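Local coordinates for protein Pgp2 (Campylobacter jejuni subsp. jejuni, PDB 6XJ6) that probably trims peptidoglycan as an LD-carboxypeptidase of the YkuD family, and binds it through a pocket on an accessory NTF2 domain, directing helical cell shape, at residues S11-D15 / K16-L20; N103-D106 / K107-G110; Q149-D153 / K154-V158; S175-A178 / D179-T182. All coordinates share one frame; numbering follows the deposited sequence.

Contact 1 of 4, residues S11-D15 / K16-L20; sequences SEIGD and KNISL
The C-terminal end of helix 6-13 runs into a type II' beta turn, Ile13 to Lys16, where one lysine folds back onto the last helix carbonyls. The backbone N of Lys16 donates to Ile13 O at 3.1 Å, closing the turn. Its own side chain then runs back beside the same carbonyl and bends only at its last torsion (chi4 59°), which brings NZ round to Glu12 O at 3.0 Å. That bond lies in the carbonyl plane. NZ also reaches Ile13 O at 3.2 Å, but from above the carbonyl plane, 71° out of it and on the face opposite the one Lys16 N uses, which makes it the less favourable of the two ammonium bonds. Carbonyls at a helix C terminus probably gather some negative charge, which would suit a lysine. Gly14 is the i+1 residue of the turn, with positive phi (57°), a conformation easy for glycine. A water donating to both Gly14 O and Lys16 O spans the turn. The two isoleucines meet at about a right angle, Ile13 CG2 lying 4.0 Å from Ile18 CG2, and Asn17 makes an Asx turn, its OD1 accepting from both Ser19 N and Ser19 OG. The isoleucines pack on Ile173 of helix 170-188, whose Lys170 also bonds to Gly14 O, while Tyr22 of strand 22-23 lies against Glu12, Ile13 and Lys16, so helix 6-13 is joined to both.

Contact 2 of 4, residues N103-D106 / K107-G110; sequences NLLD and KVQG
Leu105 and Gln109 touch one turn apart: the amide nitrogen NE2 of Gln109 rests 3.6 Å from Leu105 CD1, a van der Waals contact at the side of the leucine. The extended glutamine chain passes over Leu105 O on the way, with CG 3.2 Å from that oxygen. Leu104 and Val108 make a second i, i+4 pair, meeting at a slant, CD1 to CG1 at 4.0 Å, and with CG anti to the backbone N (chi1 178°) Leu104 lays its branch along the helix flank where the valine can meet it. Lys107 leads its aliphatic chain outward past Asn103 O, which suits an exposed position. The other arm of the glutamine amide, OE1, shares a water with Asp106 OD1.

The backbone beneath is the short helix 104-108, closed at both ends by recognised motifs. Asn103 is the N-cap, and with Asp106 it forms a capping box: Asp106 N donates to Asn103 OD1 at 2.9 Å, nearly straight at 172°, while Asn103 N donates to Asp106 OD2 at 3.0 Å on the anti side of the carboxylate. The short asparagine thus accepts from a first-turn amide, and the aspartate accepts in return from the cap residue. At the far end Gly110 completes a Schellman motif, its N bonded to Lys107 O; at its positive phi a CB would press against Gln109 O, which favours glycine.

A second shell holds the box in position. Tyr79 OH bonds to Asp106 OD2, and Tyr241 OH to Asn103 ND2, while Tyr272 of strand 263-275 packs on Asn103, Leu104 and Leu105, and Ala285 lies against Leu105 and Val108.

Contact 3 of 4, residues Q149-D153 / K154-V158; sequences QVVQD and KKVFV
The chain leaves helix 141-151 through a type II beta turn from Val151 to Lys154, with Asp153 at positive phi (65°) and only a weak bond, Lys154 N to Val151 O at 3.3 Å, across it. The lysine side chain supplies a firmer hold. Fully extended beyond CG, it reaches back along the end of the helix until NZ donates to Val150 O at 3.1 Å, in the plane of that carbonyl. CD passes the same oxygen at 3.2 Å, so the methylenes lie alongside the acceptor that their ammonium group engages. A long, flexible, cationic side chain suits a helix C terminus, where the last carbonyls would be somewhat negative. On the buried side Val151 and Val156 cross at about a right angle, CG2 of Val156 meeting CB of Val151 at 3.9 Å. Compact beta-branched side chains fit here, where the helix end and the new strand close on each other. Val151 lies about 12 Å from His119, side chain to side chain, the predicted proton donor/acceptor. Strand 156-161 then runs between strand 27-33, parallel to it, and strand 77-80, antiparallel, with Val156 packed on Val30 and Leu81.

Contact 4 of 4, residues S175-A178 / D179-T182; sequences SLLA and DLFT
Thr182 holds its OG1 beside the backbone N and anti to the carbonyl carbon (chi1 -58°), which turns the hydroxyl back onto Ala178 O, one turn earlier. OG1 donates to that oxygen at 2.8 Å and Thr182 N donates at 3.0 Å, the two coming from opposite faces of the carbonyl plane, so one backbone acceptor takes two bonds. Threonine suits the place because a hydroxyl on the beta carbon is close enough to reach the carbonyl four residues back. Phe181, with chi1 -79°, brings the edge of its ring to Leu177 O: CD2 lies 3.2 Å away and the oxygen sits in the ring plane, where the C-H of CD2 can point at it.

All this belongs to the long helix 170-188, which lies across the curved antiparallel sheet of the NTF2-like domain. Its backbone keeps i to i-4 bonds, among them Leu180 N to Leu176 O at 2.7 Å. Leucines serve its buried flank: Leu176 packs on Tyr250, Val273 and Ile275, Leu177 on Ile236 and Ile238, and Leu180 on Phe233, Ile252, Phe254 and Leu271.

On another flank the small polar residues work together. A water lies 2.8 Å from Ser175 OG and donates to Asp179 OD2 at 2.7 Å. Asp179 OD2 also accepts from Met281 N, linking the helix to strand 281-283, and Ser175 OG bonds to Gln172 O.

How the contacts relate
From the N terminus, contact 1 closes the turn where helix 6-13 ends, contact 2 the short helix 104-108, and contact 3 the passage from helix 141-151 into strand 156-161; contact 4 closes no loop and lies within helix 170-188. All are local and follow in series; none nests in or crosses another. Contacts 2 and 3 belong to the catalytic domain yet lie on opposite sides of the chain's centre, about 24 Å apart between centres. Contact 1 packs on the start of the helix that carries contact 4, their nearest atoms about 5 Å apart. Contact 2 meets the NTF2-like sheet through Tyr272 and Ala285, and the chain just after strand 232-240 through Tyr241, and so joins the two domains.

Contact 1 of 4, residues S11-D15 / K16-L20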
loop_
_atom_site.group_PDB
_atom_site.type_symbol
_atom_site.label_atom_id
_atom_site.label_comp_id
_atom_site.label_asym_id
_atom_site.label_seq_id
_atom_site.Cartn_x
_atom_site.Cartn_y
_atom_site.Cartn_z
ATOM N N SER A 11 6.358 7.743 21.146
ATOM C CA SER A 11 6.862 9.082 21.428
ATOM C C SER A 11 7.129 9.849 20.139
ATOM O O SER A 11 6.807 11.039 20.040
ATOM C CB SER A 11 8.132 8.982 22.274
ATOM O OG SER A 11 8.700 10.256 22.486
ATOM N N GLU A 12 7.711 9.181 19.137
ATOM C CA GLU A 12 7.986 9.839 17.866
ATOM C C GLU A 12 6.698 10.267 17.178
ATOM O O GLU A 12 6.626 11.361 16.603
ATOM C CB GLU A 12 8.778 8.899 16.956
ATOM C CG GLU A 12 10.143 8.525 17.489
ATOM C CD GLU A 12 11.068 9.718 17.602
ATOM O OE1 GLU A 12 11.509 10.229 16.554
ATOM O OE2 GLU A 12 11.342 10.151 18.742
ATOM N N ILE A 13 5.674 9.412 17.218
ATOM C CA ILE A 13 4.398 9.737 16.588
ATOM C C ILE A 13 3.727 10.896 17.310
ATOM O O ILE A 13 3.150 11.789 16.677
ATOM C CB ILE A 13 3.498 8.486 16.542
ATOM C CG1 ILE A 13 4.064 7.459 15.562
ATOM C CG2 ILE A 13 2.069 8.854 16.152
ATOM C CD1 ILE A 13 3.508 6.073 15.758
ATOM N N GLY A 14 3.781 10.897 18.638
ATOM C CA GLY A 14 3.169 11.978 19.387
ATOM C C GLY A 14 1.700 12.122 19.056
ATOM O O GLY A 14 0.955 11.140 18.957
ATOM N N ASP A 15 1.270 13.369 18.872
ATOM C CA ASP A 15 -0.124 13.682 18.594
ATOM C C ASP A 15 -0.409 13.804 17.102
ATOM O O ASP A 15 -1.443 14.359 16.720
ATOM C CB ASP A 15 -0.533 14.961 19.328
ATOM C CG ASP A 15 -0.460 14.814 20.829
ATOM O OD1 ASP A 15 -0.620 13.679 21.326
ATOM O OD2 ASP A 15 -0.241 15.832 21.510
ATOM N N LYS A 16 0.479 13.290 16.257
ATOM C CA LYS A 16 0.278 13.380 14.819
ATOM C C LYS A 16 -0.961 12.604 14.394
ATOM O O LYS A 16 -1.328 11.591 14.994
ATOM C CB LYS A 16 1.497 12.828 14.086
ATOM C CG LYS A 16 2.724 13.687 14.257
ATOM C CD LYS A 16 3.986 12.987 13.802
ATOM C CE LYS A 16 5.242 13.732 14.266
ATOM N NZ LYS A 16 5.342 13.881 15.753
ATOM N N ASN A 17 -1.611 13.098 13.344
ATOM C CA ASN A 17 -2.734 12.395 12.735
ATOM C C ASN A 17 -2.154 11.353 11.790
ATOM O O ASN A 17 -1.746 11.669 10.669
ATOM C CB ASN A 17 -3.642 13.367 11.994
ATOM C CG ASN A 17 -4.861 12.689 11.416
ATOM O OD1 ASN A 17 -4.894 11.464 11.274
ATOM N ND2 ASN A 17 -5.865 13.477 11.061
ATOM N N ILE A 18 -2.100 10.110 12.257
ATOM C CA ILE A 18 -1.573 9.001 11.477
ATOM C C ILE A 18 -2.694 8.115 10.935
ATOM O O ILE A 18 -2.440 6.997 10.483
ATOM C CB ILE A 18 -0.521 8.197 12.257
ATOM C CG1 ILE A 18 -1.007 7.811 13.664
ATOM C CG2 ILE A 18 0.760 9.008 12.368
ATOM C CD1 ILE A 18 -2.196 6.873 13.724
ATOM N N SER A 19 -3.933 8.612 10.947
ATOM C CA SER A 19 -5.084 7.777 10.611
ATOM C C SER A 19 -5.037 7.258 9.177
ATOM O O SER A 19 -5.609 6.199 8.888
ATOM C CB SER A 19 -6.378 8.557 10.859
ATOM O OG SER A 19 -6.467 9.695 10.020
ATOM N N LEU A 20 -4.401 7.990 8.262
ATOM C CA LEU A 20 -4.218 7.521 6.893
ATOM C C LEU A 20 -2.803 7.026 6.638
ATOM O O LEU A 20 -2.422 6.826 5.476
ATOM C CB LEU A 20 -4.585 8.614 5.893
ATOM C CG LEU A 20 -6.029 9.104 5.978
ATOM C CD1 LEU A 20 -6.279 10.208 4.962
ATOM C CD2 LEU A 20 -7.025 7.959 5.795
HETATM O O HOH W 1 -1.234 10.339 17.404
HETATM O O HOH W 2 3.604 15.460 17.385
#

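Contact 2 of 4, residues N103-D106 / K107-G110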
loop_
_atom_site.group_PDB
_atom_site.type_symbol
_atom_site.label_atom_id
_atom_site.label_comp_id
_atom_site.label_asym_id
_atom_site.label_seq_id
_atom_site.Cartn_x
_atom_site.Cartn_y
_atom_site.Cartn_z
ATOM N N ASN A 103 -0.949 -5.028 -7.074
ATOM C CA ASN A 103 0.263 -4.859 -6.293
ATOM C C ASN A 103 0.865 -6.230 -5.984
ATOM O O ASN A 103 0.367 -7.276 -6.416
ATOM C CB ASN A 103 -0.005 -3.994 -5.059
ATOM C CG ASN A 103 -0.903 -4.669 -4.035
ATOM O OD1 ASN A 103 -0.889 -5.885 -3.874
ATOM N ND2 ASN A 103 -1.672 -3.866 -3.309
ATOM N N LEU A 104 1.973 -6.228 -5.249
ATOM C CA LEU A 104 2.683 -7.479 -4.996
ATOM C C LEU A 104 1.802 -8.479 -4.255
ATOM O O LEU A 104 1.821 -9.676 -4.556
ATOM C CB LEU A 104 3.957 -7.204 -4.204
ATOM C CG LEU A 104 4.763 -8.443 -3.823
ATOM C CD1 LEU A 104 5.316 -9.140 -5.050
ATOM C CD2 LEU A 104 5.874 -8.044 -2.866
ATOM N N LEU A 105 1.042 -8.017 -3.262
ATOM C CA LEU A 105 0.173 -8.929 -2.526
ATOM C C LEU A 105 -0.880 -9.531 -3.448
ATOM O O LEU A 105 -1.104 -10.745 -3.444
ATOM C CB LEU A 105 -0.478 -8.196 -1.352
ATOM C CG LEU A 105 -1.406 -9.042 -0.479
ATOM C CD1 LEU A 105 -0.643 -10.132 0.256
ATOM C CD2 LEU A 105 -2.144 -8.147 0.498
ATOM N N ASP A 106 -1.532 -8.691 -4.248
ATOM C CA ASP A 106 -2.450 -9.184 -5.268
ATOM C C ASP A 106 -1.789 -10.261 -6.114
ATOM O O ASP A 106 -2.373 -11.322 -6.366
ATOM C CB ASP A 106 -2.875 -8.031 -6.178
ATOM C CG ASP A 106 -3.679 -6.958 -5.453
ATOM O OD1 ASP A 106 -4.456 -7.291 -4.538
ATOM O OD2 ASP A 106 -3.546 -5.778 -5.834
ATOM N N LYS A 107 -0.566 -9.998 -6.579
ATOM C CA LYS A 107 0.084 -10.925 -7.502
ATOM C C LYS A 107 0.386 -12.259 -6.834
ATOM O O LYS A 107 0.147 -13.318 -7.421
ATOM C CB LYS A 107 1.364 -10.312 -8.068
ATOM C CG LYS A 107 1.138 -9.172 -9.049
ATOM C CD LYS A 107 2.468 -8.600 -9.493
ATOM C CE LYS A 107 2.312 -7.541 -10.558
ATOM N NZ LYS A 107 3.647 -7.056 -10.992
ATOM N N VAL A 108 0.943 -12.240 -5.619
ATOM C CA VAL A 108 1.299 -13.507 -4.989
ATOM C C VAL A 108 0.058 -14.289 -4.581
ATOM O O VAL A 108 0.123 -15.514 -4.419
ATOM C CB VAL A 108 2.307 -13.357 -3.831
ATOM C CG1 VAL A 108 3.569 -12.669 -4.318
ATOM C CG2 VAL A 108 1.694 -12.612 -2.657
ATOM N N GLN A 109 -1.069 -13.610 -4.414
ATOM C CA GLN A 109 -2.340 -14.278 -4.178
ATOM C C GLN A 109 -2.967 -14.805 -5.457
ATOM O O GLN A 109 -4.047 -15.401 -5.394
ATOM C CB GLN A 109 -3.313 -13.321 -3.493
ATOM C CG GLN A 109 -2.919 -12.981 -2.076
ATOM C CD GLN A 109 -3.851 -11.977 -1.439
ATOM O OE1 GLN A 109 -4.637 -11.320 -2.121
ATOM N NE2 GLN A 109 -3.763 -11.847 -0.119
ATOM N N GLY A 110 -2.323 -14.598 -6.599
ATOM C CA GLY A 110 -2.806 -15.109 -7.865
ATOM C C GLY A 110 -3.819 -14.235 -8.571
ATOM O O GLY A 110 -4.446 -14.696 -9.531
HETATM O O HOH W 3 -5.072 -8.884 -2.354
#

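Contact 3 of 4, residues Q149-D153 / K154-V158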
loop_
_atom_site.group_PDB
_atom_site.type_symbol
_atom_site.label_atom_id
_atom_site.label_comp_id
_atom_site.label_asym_id
_atom_site.label_seq_id
_atom_site.Cartn_x
_atom_site.Cartn_y
_atom_site.Cartn_z
ATOM N N GLN A 149 -4.647 19.183 -10.350
ATOM C CA GLN A 149 -3.836 20.186 -9.671
ATOM C C GLN A 149 -3.428 19.715 -8.281
ATOM O O GLN A 149 -2.304 19.970 -7.837
ATOM C CB GLN A 149 -4.615 21.497 -9.586
ATOM C CG GLN A 149 -4.869 22.147 -10.935
ATOM C CD GLN A 149 -5.789 23.349 -10.839
ATOM O OE1 GLN A 149 -6.352 23.634 -9.781
ATOM N NE2 GLN A 149 -5.944 24.065 -11.948
ATOM N N VAL A 150 -4.324 19.013 -7.581
ATOM C CA VAL A 150 -4.032 18.602 -6.210
ATOM C C VAL A 150 -2.983 17.497 -6.173
ATOM O O VAL A 150 -2.197 17.418 -5.224
ATOM C CB VAL A 150 -5.328 18.198 -5.477
ATOM C CG1 VAL A 150 -5.023 17.483 -4.164
ATOM C CG2 VAL A 150 -6.197 19.421 -5.223
ATOM N N VAL A 151 -2.959 16.612 -7.173
ATOM C CA VAL A 151 -2.022 15.490 -7.168
ATOM C C VAL A 151 -0.738 15.780 -7.933
ATOM O O VAL A 151 0.220 14.995 -7.826
ATOM C CB VAL A 151 -2.664 14.186 -7.695
ATOM C CG1 VAL A 151 -3.882 13.805 -6.855
ATOM C CG2 VAL A 151 -3.026 14.308 -9.183
ATOM N N GLN A 152 -0.686 16.861 -8.707
ATOM C CA GLN A 152 0.467 17.126 -9.556
ATOM C C GLN A 152 1.746 17.215 -8.731
ATOM O O GLN A 152 1.786 17.873 -7.689
ATOM C CB GLN A 152 0.250 18.427 -10.333
ATOM C CG GLN A 152 1.390 18.792 -11.263
ATOM C CD GLN A 152 1.039 19.940 -12.191
ATOM O OE1 GLN A 152 -0.102 20.070 -12.638
ATOM N NE2 GLN A 152 2.021 20.781 -12.481
ATOM N N ASP A 153 2.788 16.524 -9.195
ATOM C CA ASP A 153 4.146 16.646 -8.662
ATOM C C ASP A 153 4.265 16.178 -7.216
ATOM O O ASP A 153 5.177 16.600 -6.498
ATOM C CB ASP A 153 4.685 18.074 -8.801
ATOM C CG ASP A 153 4.862 18.491 -10.249
ATOM O OD1 ASP A 153 5.126 17.611 -11.093
ATOM O OD2 ASP A 153 4.743 19.699 -10.540
ATOM N N LYS A 154 3.364 15.314 -6.777
ATOM C CA LYS A 154 3.374 14.783 -5.428
ATOM C C LYS A 154 3.558 13.274 -5.471
ATOM O O LYS A 154 3.312 12.622 -6.493
ATOM C CB LYS A 154 2.057 15.099 -4.706
ATOM C CG LYS A 154 1.861 16.577 -4.424
ATOM C CD LYS A 154 0.581 16.826 -3.657
ATOM C CE LYS A 154 0.426 18.303 -3.317
ATOM N NZ LYS A 154 -0.869 18.582 -2.640
ATOM N N LYS A 155 4.009 12.728 -4.344
ATOM C CA LYS A 155 3.924 11.294 -4.094
ATOM C C LYS A 155 2.497 10.988 -3.665
ATOM O O LYS A 155 2.041 11.467 -2.621
ATOM C CB LYS A 155 4.905 10.901 -2.994
ATOM C CG LYS A 155 4.935 9.411 -2.667
ATOM C CD LYS A 155 5.502 8.592 -3.815
ATOM C CE LYS A 155 5.774 7.152 -3.395
ATOM N NZ LYS A 155 6.513 6.386 -4.443
ATOM N N VAL A 156 1.788 10.192 -4.466
ATOM C CA VAL A 156 0.349 10.015 -4.326
ATOM C C VAL A 156 0.031 8.540 -4.142
ATOM O O VAL A 156 0.368 7.704 -4.995
ATOM C CB VAL A 156 -0.420 10.593 -5.525
ATOM C CG1 VAL A 156 -1.917 10.489 -5.297
ATOM C CG2 VAL A 156 -0.016 12.050 -5.740
ATOM N N PHE A 157 -0.633 8.229 -3.039
ATOM C CA PHE A 157 -1.120 6.891 -2.759
ATOM C C PHE A 157 -2.624 6.807 -2.976
ATOM O O PHE A 157 -3.344 7.813 -2.989
ATOM C CB PHE A 157 -0.767 6.497 -1.322
ATOM C CG PHE A 157 0.697 6.381 -1.089
ATOM C CD1 PHE A 157 1.428 5.391 -1.719
ATOM C CD2 PHE A 157 1.361 7.265 -0.253
ATOM C CE1 PHE A 157 2.785 5.283 -1.521
ATOM C CE2 PHE A 157 2.719 7.153 -0.047
ATOM C CZ PHE A 157 3.436 6.171 -0.680
ATOM N N VAL A 158 -3.092 5.571 -3.138
ATOM C CA VAL A 158 -4.478 5.260 -3.442
ATOM C C VAL A 158 -4.947 4.279 -2.382
ATOM O O VAL A 158 -4.390 3.183 -2.259
ATOM C CB VAL A 158 -4.606 4.645 -4.844
ATOM C CG1 VAL A 158 -6.004 4.088 -5.109
ATOM C CG2 VAL A 158 -4.220 5.681 -5.883
#

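Contact 4 of 4, residues S175-A178 / D179-T182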
loop_
_atom_site.group_PDB
_atom_site.type_symbol
_atom_site.label_atom_id
_atom_site.label_comp_id
_atom_site.label_asym_id
_atom_site.label_seq_id
_atom_site.Cartn_x
_atom_site.Cartn_y
_atom_site.Cartn_z
ATOM N N SER A 175 3.813 -0.492 17.183
ATOM C CA SER A 175 4.205 -1.885 17.357
ATOM C C SER A 175 4.805 -2.448 16.075
ATOM O O SER A 175 5.786 -3.199 16.118
ATOM C CB SER A 175 3.019 -2.725 17.830
ATOM O OG SER A 175 2.064 -2.909 16.801
ATOM N N LEU A 176 4.241 -2.083 14.921
ATOM C CA LEU A 176 4.779 -2.586 13.663
ATOM C C LEU A 176 6.178 -2.046 13.399
ATOM O O LEU A 176 7.043 -2.773 12.899
ATOM C CB LEU A 176 3.840 -2.247 12.506
ATOM C CG LEU A 176 2.587 -3.115 12.380
ATOM C CD1 LEU A 176 1.696 -2.564 11.287
ATOM C CD2 LEU A 176 2.931 -4.574 12.095
ATOM N N LEU A 177 6.425 -0.777 13.724
ATOM C CA LEU A 177 7.765 -0.229 13.537
ATOM C C LEU A 177 8.775 -0.928 14.435
ATOM O O LEU A 177 9.901 -1.216 14.010
ATOM C CB LEU A 177 7.759 1.274 13.793
ATOM C CG LEU A 177 7.184 2.098 12.645
ATOM C CD1 LEU A 177 6.836 3.498 13.086
ATOM C CD2 LEU A 177 8.188 2.146 11.505
ATOM N N ALA A 178 8.394 -1.211 15.681
ATOM C CA ALA A 178 9.281 -1.967 16.554
ATOM C C ALA A 178 9.535 -3.361 15.994
ATOM O O ALA A 178 10.670 -3.852 16.026
ATOM C CB ALA A 178 8.689 -2.037 17.956
ATOM N N ASP A 179 8.492 -4.013 15.465
ATOM C CA ASP A 179 8.674 -5.321 14.843
ATOM C C ASP A 179 9.571 -5.227 13.616
ATOM O O ASP A 179 10.432 -6.089 13.396
ATOM C CB ASP A 179 7.321 -5.904 14.439
ATOM C CG ASP A 179 6.505 -6.388 15.618
ATOM O OD1 ASP A 179 7.072 -6.580 16.716
ATOM O OD2 ASP A 179 5.282 -6.597 15.431
ATOM N N LEU A 180 9.372 -4.192 12.795
ATOM C CA LEU A 180 10.198 -4.004 11.607
ATOM C C LEU A 180 11.681 -3.975 11.961
ATOM O O LEU A 180 12.502 -4.616 11.298
ATOM C CB LEU A 180 9.795 -2.707 10.910
ATOM C CG LEU A 180 10.558 -2.356 9.631
ATOM C CD1 LEU A 180 10.184 -3.306 8.507
ATOM C CD2 LEU A 180 10.280 -0.925 9.236
ATOM N N PHE A 181 12.050 -3.204 12.991
ATOM C CA PHE A 181 13.463 -3.096 13.339
ATOM C C PHE A 181 13.972 -4.336 14.064
ATOM O O PHE A 181 15.173 -4.627 14.014
ATOM C CB PHE A 181 13.718 -1.798 14.109
ATOM C CG PHE A 181 13.786 -0.610 13.208
ATOM C CD1 PHE A 181 14.970 -0.276 12.578
ATOM C CD2 PHE A 181 12.653 0.122 12.921
ATOM C CE1 PHE A 181 15.033 0.790 11.709
ATOM C CE2 PHE A 181 12.708 1.190 12.046
ATOM C CZ PHE A 181 13.902 1.524 11.441
ATOM N N THR A 182 13.081 -5.083 14.723
ATOM C CA THR A 182 13.465 -6.361 15.312
ATOM C C THR A 182 13.727 -7.389 14.223
ATOM O O THR A 182 14.694 -8.161 14.299
ATOM C CB THR A 182 12.355 -6.842 16.248
ATOM O OG1 THR A 182 12.128 -5.856 17.271
ATOM C CG2 THR A 182 12.724 -8.176 16.903
HETATM O O HOH W 4 2.903 -5.313 15.735
#